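Long-range contacts in cytochrome c (Pseudomonas aeruginosa, PDB 6RTE), which oxidises dihydro-heme d1 to heme d1, as the dehydrogenase NirN of heme d1 biosynthesis, with a heme c-binding portion joined to an eight-bladed beta-propeller: residues F404-A409 against H451-R456; S155-V160 against P487-S492; R269-Y274 against A285-H290; R124-Q129 against A214-G219; D145-F150 against Y495-K500. One frame throughout, in Å; residues are numbered along the deposited sequence.

Contact 1. Residues F404-A409 against H451-R456; sequences FMRSHA and HVEFTR
Two successive beta-propeller blades meet through their innermost strands, with Phe404, Arg406 and His408 of one directed at strand 449-454 of the next. His451 approaches a face of the Phe404 ring: its CB stands almost over the centre, 3.9 Å from the centroid, and the imidazole turns its edge to the same ring in an edge-to-face pair, with the planes 84° apart and Phe404 CD1 3.5 Å from His451 CD2. The backbones run in nearly the same direction, yet no backbone hydrogen bond joins them; side chains make the junction between the two blades. Arg406 bends at chi2 (72°) and brings NE and NH2 to Glu453 OE1, each at 2.9 Å. In this salt bridge the guanidinium and carboxylate planes are steeply inclined and the N-H...O angles are near 120°, so each bond is weak. Glu453 OE2 has a further partner in the backbone N of Asn496. His408 lays CB over a face of the Phe454 ring, 4.0 Å from its centroid. Beyond it, His408 NE2 donates to Arg456 O at 3.0 Å; the acceptor lies near the imidazole plane, while the nitrogen sits well above the carbonyl plane.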
# COMPACT_ATOMS: atom_id res chain seq x y z
N PHE A 404 1.30 10.67 -5.24
CA PHE A 404 0.15 10.73 -4.34
C PHE A 404 -0.80 11.86 -4.75
O PHE A 404 -0.39 12.86 -5.33
CB PHE A 404 0.59 10.95 -2.89
CG PHE A 404 1.42 9.83 -2.34
CD1 PHE A 404 0.83 8.62 -2.00
CD2 PHE A 404 2.78 9.99 -2.15
CE1 PHE A 404 1.59 7.58 -1.49
CE2 PHE A 404 3.55 8.96 -1.64
CZ PHE A 404 2.96 7.75 -1.32
N MET A 405 -2.07 11.67 -4.40
CA MET A 405 -3.11 12.66 -4.65
C MET A 405 -4.20 12.47 -3.61
O MET A 405 -4.61 11.34 -3.34
CB MET A 405 -3.68 12.51 -6.07
CG MET A 405 -4.24 13.80 -6.64
SD MET A 405 -4.07 13.83 -8.44
CE MET A 405 -4.72 15.46 -8.80
N ARG A 406 -4.67 13.58 -3.04
CA ARG A 406 -5.68 13.53 -2.00
C ARG A 406 -6.43 14.85 -1.98
O ARG A 406 -5.91 15.88 -2.41
CB ARG A 406 -5.05 13.26 -0.63
CG ARG A 406 -6.01 12.64 0.39
CD ARG A 406 -6.30 11.19 0.05
NE ARG A 406 -6.63 10.41 1.24
CZ ARG A 406 -7.87 10.27 1.74
NH1 ARG A 406 -8.90 10.87 1.16
NH2 ARG A 406 -8.06 9.53 2.82
N SER A 407 -7.66 14.79 -1.47
CA SER A 407 -8.45 16.00 -1.27
C SER A 407 -9.49 15.71 -0.18
O SER A 407 -9.43 14.68 0.49
CB SER A 407 -9.11 16.45 -2.58
OG SER A 407 -9.73 17.70 -2.41
N HIS A 408 -10.43 16.64 -0.01
CA HIS A 408 -11.46 16.54 1.01
C HIS A 408 -12.63 17.40 0.55
O HIS A 408 -12.44 18.41 -0.14
CB HIS A 408 -10.94 17.01 2.38
CG HIS A 408 -11.80 16.61 3.53
ND1 HIS A 408 -12.87 17.37 3.97
CD2 HIS A 408 -11.74 15.55 4.37
CE1 HIS A 408 -13.44 16.78 5.01
NE2 HIS A 408 -12.76 15.68 5.28
N ALA A 409 -13.84 16.99 0.94
CA ALA A 409 -15.03 17.75 0.58
C ALA A 409 -14.92 19.20 1.03
O ALA A 409 -15.40 20.11 0.35
CB ALA A 409 -16.28 17.10 1.19
N HIS A 451 2.61 12.68 0.17
CA HIS A 451 1.45 12.06 0.79
C HIS A 451 0.75 12.98 1.77
O HIS A 451 1.37 13.52 2.70
CB HIS A 451 1.80 10.76 1.52
CG HIS A 451 0.58 10.01 1.98
ND1 HIS A 451 -0.06 10.30 3.16
CD2 HIS A 451 -0.13 9.02 1.39
CE1 HIS A 451 -1.11 9.50 3.30
NE2 HIS A 451 -1.17 8.72 2.24
N VAL A 452 -0.56 13.14 1.59
CA VAL A 452 -1.37 14.07 2.37
C VAL A 452 -2.60 13.32 2.86
O VAL A 452 -3.25 12.60 2.09
CB VAL A 452 -1.77 15.29 1.52
CG1 VAL A 452 -2.74 16.20 2.29
CG2 VAL A 452 -0.53 16.07 1.08
N GLU A 453 -2.91 13.49 4.14
CA GLU A 453 -4.16 13.02 4.73
C GLU A 453 -4.74 14.15 5.57
O GLU A 453 -4.00 14.96 6.14
CB GLU A 453 -3.94 11.77 5.60
CG GLU A 453 -5.21 11.12 6.12
CD GLU A 453 -5.88 10.22 5.10
OE1 GLU A 453 -5.53 10.32 3.91
OE2 GLU A 453 -6.74 9.41 5.49
N PHE A 454 -6.08 14.21 5.63
CA PHE A 454 -6.78 15.25 6.38
C PHE A 454 -7.39 14.70 7.66
O PHE A 454 -7.61 13.49 7.80
CB PHE A 454 -7.91 15.87 5.53
CG PHE A 454 -7.43 16.53 4.27
CD1 PHE A 454 -7.31 15.80 3.10
CD2 PHE A 454 -7.13 17.88 4.25
CE1 PHE A 454 -6.88 16.39 1.93
CE2 PHE A 454 -6.69 18.49 3.08
CZ PHE A 454 -6.57 17.75 1.92
N THR A 455 -7.67 15.61 8.60
CA THR A 455 -8.57 15.31 9.70
C THR A 455 -9.96 15.00 9.16
O THR A 455 -10.29 15.33 8.02
CB THR A 455 -8.65 16.48 10.68
OG1 THR A 455 -8.94 17.68 9.96
CG2 THR A 455 -7.35 16.65 11.46
N ARG A 456 -10.79 14.40 10.01
CA ARG A 456 -12.10 13.95 9.53
C ARG A 456 -12.93 15.11 9.01
O ARG A 456 -13.68 14.95 8.04
CB ARG A 456 -12.85 13.20 10.64
CG ARG A 456 -13.15 14.02 11.89
CD ARG A 456 -13.86 13.18 12.96
NE ARG A 456 -15.12 12.62 12.48
CZ ARG A 456 -16.17 12.36 13.27
NH1 ARG A 456 -16.12 12.61 14.57
NH2 ARG A 456 -17.28 11.85 12.74

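Contact 2. Residues S155-V160 against P487-S492; sequences SGDHHV and PMNKPS
Ser155 holds Lys490 O with two donors. Its OG donates at 2.7 Å to Lys490 O, within the carbonyl plane, and the Ser155 backbone N reaches Lys490 O at 3.1 Å from well above that plane. A chi1 of 76°, which sets OG between the backbone N and the carbonyl carbon, lets hydroxyl and amide converge on one acceptor. The next amide continues the pairing: Gly156 N donates to Asn489 O at 2.9 Å. The Asn489 amide lies against the Gly156 backbone, with OD1 3.5 Å from Gly156 CA, and Lys490 presents its CB to Gly156 before the rest of its chain leads away. Further out, water 2 links the polar ends of Asp157 and Asn489, donating to Asp157 OD2 at 2.6 Å and accepting from Asn489 ND2 at 3.0 Å. Water 1 accepts from Asn489 N at 2.8 Å. Asp157 OD2 is also salt-bridged to Arg173. In the hairpin turn, His158 and His159 both face Glu154, a G1 bulge, and His159 ND1 donates to Asp157 O. The turn thus meets the connection that brings the C-terminal strand 491-496 alongside strand 150-154, in a blade built from both ends of the beta-propeller: its Velcro closure.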
# COMPACT_ATOMS: atom_id res chain seq x y z
N SER A 155 8.12 4.15 8.54
CA SER A 155 8.77 3.11 7.75
C SER A 155 10.27 3.03 8.00
O SER A 155 10.88 2.00 7.69
CB SER A 155 8.49 3.34 6.26
OG SER A 155 9.27 4.41 5.75
N GLY A 156 10.88 4.08 8.54
CA GLY A 156 12.32 4.07 8.76
C GLY A 156 12.75 3.06 9.82
O GLY A 156 13.81 2.44 9.70
N ASP A 157 11.95 2.91 10.88
CA ASP A 157 12.25 1.95 11.94
C ASP A 157 11.11 0.96 12.15
O ASP A 157 11.08 0.27 13.16
CB ASP A 157 12.59 2.68 13.25
CG ASP A 157 11.62 3.81 13.58
OD1 ASP A 157 10.55 3.91 12.94
OD2 ASP A 157 11.94 4.61 14.49
N HIS A 158 10.19 0.89 11.19
CA HIS A 158 9.14 -0.12 11.18
C HIS A 158 8.35 -0.11 12.49
O HIS A 158 8.26 -1.10 13.22
CB HIS A 158 9.74 -1.49 10.86
CG HIS A 158 10.59 -1.46 9.63
ND1 HIS A 158 10.05 -1.32 8.37
CD2 HIS A 158 11.94 -1.45 9.48
CE1 HIS A 158 11.04 -1.27 7.48
NE2 HIS A 158 12.19 -1.35 8.13
N HIS A 159 7.78 1.05 12.76
CA HIS A 159 6.83 1.25 13.84
C HIS A 159 5.56 1.85 13.26
O HIS A 159 5.53 2.32 12.12
CB HIS A 159 7.40 2.17 14.93
CG HIS A 159 8.31 1.47 15.89
ND1 HIS A 159 9.58 1.06 15.55
CD2 HIS A 159 8.12 1.08 17.17
CE1 HIS A 159 10.15 0.47 16.59
NE2 HIS A 159 9.28 0.46 17.58
N VAL A 160 4.50 1.82 14.07
CA VAL A 160 3.24 2.48 13.77
C VAL A 160 2.89 3.33 14.98
O VAL A 160 3.00 2.86 16.12
CB VAL A 160 2.12 1.47 13.48
CG1 VAL A 160 0.74 2.18 13.44
CG2 VAL A 160 2.39 0.72 12.18
N PRO A 487 8.70 14.99 14.78
CA PRO A 487 9.85 14.31 14.17
C PRO A 487 9.65 12.80 14.09
O PRO A 487 9.15 12.18 15.03
CB PRO A 487 11.01 14.66 15.12
CG PRO A 487 10.53 15.81 15.93
CD PRO A 487 9.06 15.67 16.04
N MET A 488 10.08 12.22 12.97
CA MET A 488 9.91 10.79 12.73
C MET A 488 10.95 10.30 11.73
O MET A 488 11.45 11.06 10.90
CB MET A 488 8.51 10.46 12.21
CG MET A 488 7.42 10.59 13.26
SD MET A 488 5.83 10.02 12.65
CE MET A 488 4.76 10.54 13.98
N ASN A 489 11.24 8.99 11.80
CA ASN A 489 12.20 8.35 10.91
C ASN A 489 11.46 7.82 9.69
O ASN A 489 10.88 6.73 9.72
CB ASN A 489 12.95 7.23 11.63
CG ASN A 489 14.09 6.65 10.79
OD1 ASN A 489 14.21 6.95 9.60
ND2 ASN A 489 14.92 5.82 11.41
N LYS A 490 11.46 8.61 8.62
CA LYS A 490 10.87 8.20 7.35
C LYS A 490 9.40 7.84 7.49
O LYS A 490 9.00 6.72 7.15
CB LYS A 490 11.65 7.01 6.77
CG LYS A 490 13.12 7.28 6.62
CD LYS A 490 13.49 7.42 5.16
CE LYS A 490 13.64 6.06 4.52
NZ LYS A 490 13.45 6.13 3.05
N PRO A 491 8.57 8.75 7.98
CA PRO A 491 7.13 8.51 7.94
C PRO A 491 6.67 8.41 6.49
O PRO A 491 7.15 9.13 5.62
CB PRO A 491 6.54 9.75 8.64
CG PRO A 491 7.55 10.83 8.35
CD PRO A 491 8.90 10.14 8.36
N SER A 492 5.74 7.49 6.23
CA SER A 492 5.23 7.31 4.88
C SER A 492 3.76 7.73 4.89
O SER A 492 3.47 8.93 4.92
CB SER A 492 5.48 5.87 4.41
OG SER A 492 5.08 4.93 5.39
O HOH W 1 10.01 7.17 13.54
O HOH W 2 14.37 5.43 14.34

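Contact 3. Residues R269-Y274 against A285-H290; sequences RVSAVY and ALKDVH
The Arg269 guanidinium has the CG of Lys287 over one face, 3.5 Å from Arg269 NH2, and the carboxylate of Asp288 at its edge. The two flat charged groups lie only 7° from coplanar, and the grip is side-on: Arg269 NE donates to Asp288 OD2 at 3.0 Å and Arg269 NH2 to Asp288 OD1 at 2.9 Å, each oxygen accepting through its syn lone pair. A bend at chi3 of Arg269 (-70°) turns NE and NH2 toward the acid. The other flat group, the Tyr274 ring, receives Ala285 CB at its edge, while its hydroxyl is hydrogen-bonded to the backbone N of Phe317. Asp288 OD2 takes a second bond on its anti side from Arg269 N, at 2.9 Å, which fixes the carboxylate against both the backbone and the side chain of one residue. Arg269 also has a cation-pi partner in Tyr239.

The contact lies at the open end of the antiparallel hairpin of strands 270-276 and 281-286, the first two strands of a propeller blade. Lys287 N donates to Arg269 O at 2.9 Å, and Ala285 N to Ala272 O at 2.9 Å. Between these bonds the register slips by one residue: Ser271 and Ala272 both face Ala285, a classic beta bulge. Ser271 N makes the short bond to Ala285 O, 2.7 Å, and Ala272 N adds a weak one to the same oxygen. Val270 and Leu286, a non-hydrogen-bonded pair, share one face of the sheet and meet through Val270 CG2 and Leu286 CD2, 3.9 Å apart. From the bulge, Ser271 OG reaches across to Asp315, and Lys287 NZ forms a long, weak ion pair with that same carboxylate.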
# COMPACT_ATOMS: atom_id res chain seq x y z
N ARG A 269 0.80 -13.88 -10.82
CA ARG A 269 0.89 -13.07 -9.62
C ARG A 269 -0.36 -12.20 -9.50
O ARG A 269 -0.98 -11.84 -10.51
CB ARG A 269 2.13 -12.18 -9.66
CG ARG A 269 3.44 -12.94 -9.71
CD ARG A 269 4.61 -12.01 -10.03
NE ARG A 269 4.55 -11.52 -11.41
CZ ARG A 269 5.42 -10.67 -11.94
NH1 ARG A 269 6.43 -10.21 -11.21
NH2 ARG A 269 5.28 -10.29 -13.20
N VAL A 270 -0.75 -11.90 -8.27
CA VAL A 270 -1.81 -10.93 -8.02
C VAL A 270 -1.16 -9.56 -7.88
O VAL A 270 -0.27 -9.38 -7.05
CB VAL A 270 -2.62 -11.28 -6.76
CG1 VAL A 270 -3.61 -10.16 -6.46
CG2 VAL A 270 -3.36 -12.60 -6.94
N SER A 271 -1.60 -8.60 -8.69
CA SER A 271 -1.04 -7.26 -8.59
C SER A 271 -1.62 -6.49 -7.40
O SER A 271 -0.87 -5.85 -6.65
CB SER A 271 -1.27 -6.50 -9.88
OG SER A 271 -0.67 -5.22 -9.76
N ALA A 272 -2.94 -6.52 -7.23
CA ALA A 272 -3.58 -5.79 -6.14
C ALA A 272 -5.01 -6.29 -5.97
O ALA A 272 -5.65 -6.71 -6.94
CB ALA A 272 -3.57 -4.28 -6.40
N VAL A 273 -5.51 -6.20 -4.72
CA VAL A 273 -6.89 -6.51 -4.39
C VAL A 273 -7.56 -5.23 -3.92
O VAL A 273 -6.93 -4.38 -3.29
CB VAL A 273 -7.00 -7.62 -3.32
CG1 VAL A 273 -6.39 -8.93 -3.85
CG2 VAL A 273 -6.31 -7.22 -2.01
N TYR A 274 -8.85 -5.09 -4.25
CA TYR A 274 -9.63 -3.91 -3.90
C TYR A 274 -11.03 -4.34 -3.46
O TYR A 274 -11.52 -5.40 -3.86
CB TYR A 274 -9.77 -2.94 -5.08
CG TYR A 274 -8.48 -2.63 -5.83
CD1 TYR A 274 -8.07 -3.44 -6.90
CD2 TYR A 274 -7.70 -1.55 -5.49
CE1 TYR A 274 -6.89 -3.16 -7.59
CE2 TYR A 274 -6.52 -1.27 -6.18
CZ TYR A 274 -6.13 -2.07 -7.23
OH TYR A 274 -4.96 -1.79 -7.91
N ALA A 285 -6.74 -7.46 -9.51
CA ALA A 285 -5.89 -7.22 -10.66
C ALA A 285 -4.83 -8.30 -10.74
O ALA A 285 -4.12 -8.55 -9.76
CB ALA A 285 -5.22 -5.85 -10.57
N LEU A 286 -4.72 -8.95 -11.90
CA LEU A 286 -3.78 -10.04 -12.12
C LEU A 286 -2.62 -9.59 -13.01
O LEU A 286 -2.82 -9.02 -14.09
CB LEU A 286 -4.47 -11.25 -12.76
CG LEU A 286 -5.52 -11.88 -11.85
CD1 LEU A 286 -6.27 -12.97 -12.58
CD2 LEU A 286 -4.89 -12.43 -10.55
N LYS A 287 -1.40 -9.89 -12.56
CA LYS A 287 -0.20 -9.37 -13.19
C LYS A 287 0.08 -10.01 -14.54
O LYS A 287 0.51 -9.32 -15.48
CB LYS A 287 0.99 -9.60 -12.24
CG LYS A 287 2.22 -8.81 -12.52
CD LYS A 287 1.99 -7.34 -12.29
CE LYS A 287 3.23 -6.56 -12.66
NZ LYS A 287 2.89 -5.18 -13.06
N ASP A 288 -0.17 -11.31 -14.68
CA ASP A 288 0.46 -12.09 -15.75
C ASP A 288 -0.51 -12.79 -16.69
O ASP A 288 -0.07 -13.55 -17.56
CB ASP A 288 1.40 -13.13 -15.14
CG ASP A 288 2.41 -12.51 -14.23
OD1 ASP A 288 3.18 -11.65 -14.73
OD2 ASP A 288 2.41 -12.84 -13.03
N VAL A 289 -1.81 -12.55 -16.56
CA VAL A 289 -2.79 -13.14 -17.45
C VAL A 289 -3.75 -12.05 -17.91
O VAL A 289 -3.86 -10.98 -17.31
CB VAL A 289 -3.56 -14.30 -16.78
CG1 VAL A 289 -2.63 -15.49 -16.55
CG2 VAL A 289 -4.18 -13.84 -15.47
N HIS A 290 -4.47 -12.35 -18.99
CA HIS A 290 -5.44 -11.41 -19.55
C HIS A 290 -6.82 -11.56 -18.92
O HIS A 290 -7.82 -11.67 -19.63
CB HIS A 290 -5.53 -11.61 -21.06
CG HIS A 290 -4.24 -11.35 -21.76
ND1 HIS A 290 -3.99 -10.18 -22.44
CD2 HIS A 290 -3.12 -12.10 -21.87
CE1 HIS A 290 -2.78 -10.23 -22.96
NE2 HIS A 290 -2.23 -11.38 -22.62

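Contact 4. Residues R124-Q129 against A214-G219; sequences RASQVQ and AEVRAG
Ser126 carries OG between its backbone N and carbonyl carbon (chi1 75°), a torsion that turns the hydroxyl oxygen to the edge of strand 211-217. There it accepts from Arg217 N at 2.8 Å, with a nearly straight N-H...O angle of 163°. Val216 has CG2 anti to its own backbone N, which brings that methyl to 3.4 Å from Ser126 OG, alongside the hydrogen bond. Val128 CG2 lies 3.8 Å from Glu215 CB, and the two side chains lie next to each other, pointing the same way.

After Ser126 the backbone extends and becomes a short edge partner of the strand, in the opposite direction. Val128 N donates to Glu215 O at 2.8 Å and Glu215 N returns a bond to Val128 O at 3.0 Å, which makes Val128 and Glu215 one antiparallel hydrogen-bonded pair, a single bridge. Strand 211-217 is the last of its propeller blade, so the chain running on from helix 120-126 adds to the outer edge of that blade. CA-H...O contacts flank the bridge: Gln127 CA lies 3.3 Å from Glu215 O, and Ala214 CA lies 3.2 Å from Val128 O.

Several polar groups have partners beyond the two segments. Ser126 OG is also bonded to Ile123 O, and Gln127 NE2 to Asp251 O; Glu215 OE2 is hydrogen-bonded to Thr203 OG1 and salt-bridged to Arg177. Arg217 extends away from Ser126 to Asp199 O and Leu56 O and has a cation-pi partner in Trp118, its side chain about 11 Å from the bound heme c.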
# COMPACT_ATOMS: atom_id res chain seq x y z
N ARG A 124 -1.84 -21.80 8.40
CA ARG A 124 -2.50 -22.04 9.68
C ARG A 124 -1.49 -22.16 10.81
O ARG A 124 -1.74 -21.70 11.93
CB ARG A 124 -3.37 -23.29 9.61
CG ARG A 124 -4.59 -23.12 8.74
CD ARG A 124 -5.58 -24.26 8.92
NE ARG A 124 -6.36 -24.44 7.70
CZ ARG A 124 -6.09 -25.34 6.75
NH1 ARG A 124 -5.05 -26.17 6.87
NH2 ARG A 124 -6.85 -25.40 5.68
N ALA A 125 -0.34 -22.79 10.54
CA ALA A 125 0.66 -22.96 11.59
C ALA A 125 1.22 -21.62 12.05
O ALA A 125 1.68 -21.50 13.20
CB ALA A 125 1.79 -23.87 11.11
N SER A 126 1.18 -20.59 11.19
CA SER A 126 1.75 -19.29 11.52
C SER A 126 0.81 -18.39 12.34
O SER A 126 1.27 -17.38 12.86
CB SER A 126 2.12 -18.55 10.23
OG SER A 126 0.96 -18.05 9.57
N GLN A 127 -0.48 -18.73 12.44
CA GLN A 127 -1.42 -17.86 13.14
C GLN A 127 -1.05 -17.73 14.61
O GLN A 127 -0.79 -18.73 15.29
CB GLN A 127 -2.86 -18.38 13.00
CG GLN A 127 -3.94 -17.39 13.46
CD GLN A 127 -5.26 -18.07 13.80
OE1 GLN A 127 -5.33 -19.29 13.92
NE2 GLN A 127 -6.31 -17.27 13.97
N VAL A 128 -1.02 -16.49 15.11
CA VAL A 128 -0.92 -16.23 16.55
C VAL A 128 -2.06 -15.28 16.92
O VAL A 128 -2.56 -14.52 16.09
CB VAL A 128 0.44 -15.63 16.96
CG1 VAL A 128 1.55 -16.69 16.81
CG2 VAL A 128 0.78 -14.40 16.13
N GLN A 129 -2.47 -15.33 18.19
CA GLN A 129 -3.63 -14.58 18.66
C GLN A 129 -3.36 -14.07 20.07
O GLN A 129 -3.91 -14.59 21.05
CB GLN A 129 -4.89 -15.45 18.65
CG GLN A 129 -5.41 -15.85 17.30
CD GLN A 129 -6.73 -16.58 17.43
OE1 GLN A 129 -7.76 -15.98 17.70
NE2 GLN A 129 -6.69 -17.90 17.28
N ALA A 214 -4.34 -10.40 16.40
CA ALA A 214 -3.88 -11.62 15.75
C ALA A 214 -2.89 -11.26 14.65
O ALA A 214 -2.85 -10.12 14.17
CB ALA A 214 -5.06 -12.41 15.16
N GLU A 215 -2.10 -12.26 14.25
CA GLU A 215 -1.24 -12.15 13.09
C GLU A 215 -1.19 -13.51 12.40
O GLU A 215 -1.32 -14.56 13.04
CB GLU A 215 0.19 -11.72 13.44
CG GLU A 215 0.29 -10.39 14.19
CD GLU A 215 1.74 -9.93 14.30
OE1 GLU A 215 2.44 -10.41 15.22
OE2 GLU A 215 2.17 -9.12 13.44
N VAL A 216 -1.00 -13.48 11.09
CA VAL A 216 -0.88 -14.69 10.30
C VAL A 216 0.04 -14.36 9.13
O VAL A 216 0.14 -13.21 8.71
CB VAL A 216 -2.27 -15.22 9.85
CG1 VAL A 216 -2.88 -14.40 8.72
CG2 VAL A 216 -2.21 -16.70 9.47
N ARG A 217 0.77 -15.37 8.67
CA ARG A 217 1.59 -15.21 7.48
C ARG A 217 0.82 -15.81 6.31
O ARG A 217 0.71 -17.04 6.19
CB ARG A 217 2.96 -15.87 7.62
CG ARG A 217 3.87 -15.48 6.44
CD ARG A 217 5.28 -16.06 6.53
NE ARG A 217 6.13 -15.37 5.58
CZ ARG A 217 7.41 -15.64 5.35
NH1 ARG A 217 8.00 -16.62 6.00
NH2 ARG A 217 8.08 -14.92 4.46
N ALA A 218 0.32 -14.95 5.44
CA ALA A 218 -0.52 -15.37 4.33
C ALA A 218 0.27 -15.76 3.09
O ALA A 218 -0.27 -16.48 2.24
CB ALA A 218 -1.49 -14.24 3.99
N GLY A 219 1.50 -15.30 2.95
CA GLY A 219 2.30 -15.61 1.78
C GLY A 219 3.76 -15.35 2.07
O GLY A 219 4.16 -15.11 3.21

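Contact 5. Residues D145-F150 against Y495-K500; sequences DPLNLF and YNVGNK
The hydrogen bonds centre on Asn496 and Val497, which face Asn148 and Leu149. Asn496 ND2 donates to Asn148 OD1 at 2.9 Å with an angle of 160°; the acceptor lies near the plane of the Asn496 amide, although the two amide planes are 73° apart. Asn148 OD1 also accepts from the backbone N of Arg456. Val497 N donates to Leu149 O at 2.9 Å, and Gly498 N makes a weak bond to Leu147 O at 2.7 Å. The other end of the Asn496 amide serves its own helix: OD1 accepts from Asn499 N at 3.1 Å, in the carbonyl plane and on a lone pair, the capping bond of an N-cap residue. In the opposing loop Asp145 OD1 accepts from Leu147 N, an Asx turn.

Among aromatic and backbone contacts, Asn496 ND2 lies over a face of the Phe150 ring, 3.4 Å from Phe150 CZ and toward the rim. CG of Asn496 stands anti to its backbone N (chi1 -177°), which carries the amide across that ring. Phe150 and Asn496 also form a non-hydrogen-bonded antiparallel pair.

Apolar contact centres on Val497, whose CG1 is 4.0 Å from Leu147 CD2 and whose CG2 is 4.0 Å from Leu149 CB.

The loop before strand 150-154 thus borders the junction of strand 491-496 with helix 497-501. Val497 also touches Phe186 of strand 183-186, while Asn499 packs on Phe454 of strand 449-454.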
# COMPACT_ATOMS: atom_id res chain seq x y z
N ASP A 145 -11.04 11.13 20.13
CA ASP A 145 -12.13 10.77 19.23
C ASP A 145 -11.72 9.57 18.38
O ASP A 145 -10.77 9.68 17.59
CB ASP A 145 -12.49 11.98 18.37
CG ASP A 145 -13.52 11.66 17.29
OD1 ASP A 145 -14.06 10.53 17.27
OD2 ASP A 145 -13.77 12.57 16.46
N PRO A 146 -12.39 8.42 18.50
CA PRO A 146 -11.98 7.25 17.70
C PRO A 146 -12.02 7.49 16.20
O PRO A 146 -11.24 6.88 15.45
CB PRO A 146 -12.98 6.16 18.11
CG PRO A 146 -13.58 6.63 19.41
CD PRO A 146 -13.56 8.13 19.36
N LEU A 147 -12.92 8.35 15.74
CA LEU A 147 -13.09 8.57 14.31
C LEU A 147 -12.13 9.62 13.75
O LEU A 147 -12.12 9.84 12.53
CB LEU A 147 -14.54 8.99 14.02
CG LEU A 147 -15.58 7.91 14.33
CD1 LEU A 147 -16.99 8.42 14.07
CD2 LEU A 147 -15.32 6.63 13.54
N ASN A 148 -11.33 10.27 14.59
CA ASN A 148 -10.33 11.21 14.09
C ASN A 148 -8.91 10.73 14.35
O ASN A 148 -7.96 11.51 14.18
CB ASN A 148 -10.55 12.59 14.70
CG ASN A 148 -10.04 13.70 13.80
OD1 ASN A 148 -9.78 13.49 12.61
ND2 ASN A 148 -9.89 14.89 14.37
N LEU A 149 -8.73 9.48 14.76
CA LEU A 149 -7.40 8.90 14.90
C LEU A 149 -6.69 8.80 13.56
O LEU A 149 -7.29 8.46 12.54
CB LEU A 149 -7.48 7.50 15.51
CG LEU A 149 -8.01 7.37 16.94
CD1 LEU A 149 -8.09 5.89 17.30
CD2 LEU A 149 -7.12 8.13 17.91
N PHE A 150 -5.38 9.04 13.58
CA PHE A 150 -4.52 8.71 12.45
C PHE A 150 -3.70 7.47 12.76
O PHE A 150 -3.13 7.35 13.84
CB PHE A 150 -3.57 9.86 12.12
CG PHE A 150 -4.23 11.05 11.51
CD1 PHE A 150 -4.34 11.17 10.13
CD2 PHE A 150 -4.72 12.07 12.31
CE1 PHE A 150 -4.93 12.28 9.57
CE2 PHE A 150 -5.33 13.18 11.76
CZ PHE A 150 -5.43 13.28 10.38
N TYR A 495 -3.28 7.73 7.93
CA TYR A 495 -4.60 7.30 7.52
C TYR A 495 -5.60 7.66 8.60
O TYR A 495 -5.51 7.16 9.72
CB TYR A 495 -4.60 5.79 7.23
CG TYR A 495 -3.53 5.44 6.22
CD1 TYR A 495 -2.21 5.23 6.62
CD2 TYR A 495 -3.82 5.36 4.87
CE1 TYR A 495 -1.22 4.95 5.71
CE2 TYR A 495 -2.83 5.07 3.94
CZ TYR A 495 -1.53 4.86 4.37
OH TYR A 495 -0.54 4.56 3.46
N ASN A 496 -6.52 8.56 8.26
CA ASN A 496 -7.52 9.08 9.18
C ASN A 496 -8.72 8.14 9.18
O ASN A 496 -9.34 7.93 8.13
CB ASN A 496 -7.93 10.49 8.78
CG ASN A 496 -8.92 11.12 9.76
OD1 ASN A 496 -10.13 11.05 9.57
ND2 ASN A 496 -8.39 11.72 10.82
N VAL A 497 -9.04 7.57 10.34
CA VAL A 497 -10.17 6.64 10.46
C VAL A 497 -11.41 7.22 9.79
O VAL A 497 -12.03 6.59 8.92
CB VAL A 497 -10.45 6.31 11.94
CG1 VAL A 497 -11.76 5.54 12.07
CG2 VAL A 497 -9.30 5.54 12.56
N GLY A 498 -11.80 8.42 10.21
CA GLY A 498 -13.05 9.00 9.73
C GLY A 498 -13.10 9.10 8.22
O GLY A 498 -14.10 8.76 7.60
N ASN A 499 -12.01 9.57 7.60
CA ASN A 499 -12.01 9.72 6.15
C ASN A 499 -11.93 8.37 5.44
O ASN A 499 -12.49 8.22 4.36
CB ASN A 499 -10.87 10.63 5.73
CG ASN A 499 -11.12 12.07 6.10
OD1 ASN A 499 -12.27 12.51 6.14
ND2 ASN A 499 -10.06 12.81 6.38
N LYS A 500 -11.26 7.38 6.04
CA LYS A 500 -11.11 6.10 5.37
C LYS A 500 -12.40 5.29 5.37
O LYS A 500 -12.65 4.53 4.43
CB LYS A 500 -10.00 5.27 6.01
CG LYS A 500 -8.63 5.91 6.02
CD LYS A 500 -8.20 6.42 4.66
CE LYS A 500 -8.17 5.30 3.66
NZ LYS A 500 -7.34 5.68 2.48

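Overall arrangement
From the N terminus, contact 4 opens first, at helix 120-126, followed by contact 5 at 145-150 and contact 2 at 155-160. Contact 4 closes at strand 211-217, so it crosses contacts 2 and 5, and it attaches the chain ahead of the propeller to a blade edge. Contact 3 then closes a short hairpin within one blade, and contact 1 spans neighbouring blades on the opposite side of the chain's centre from contact 3. Both fall within the long loop of contact 2, itself enclosed by that of contact 5. These last two share strand 491-496 and close the propeller ring. Contact 5 also touches contact 1, their centres 12 Å apart.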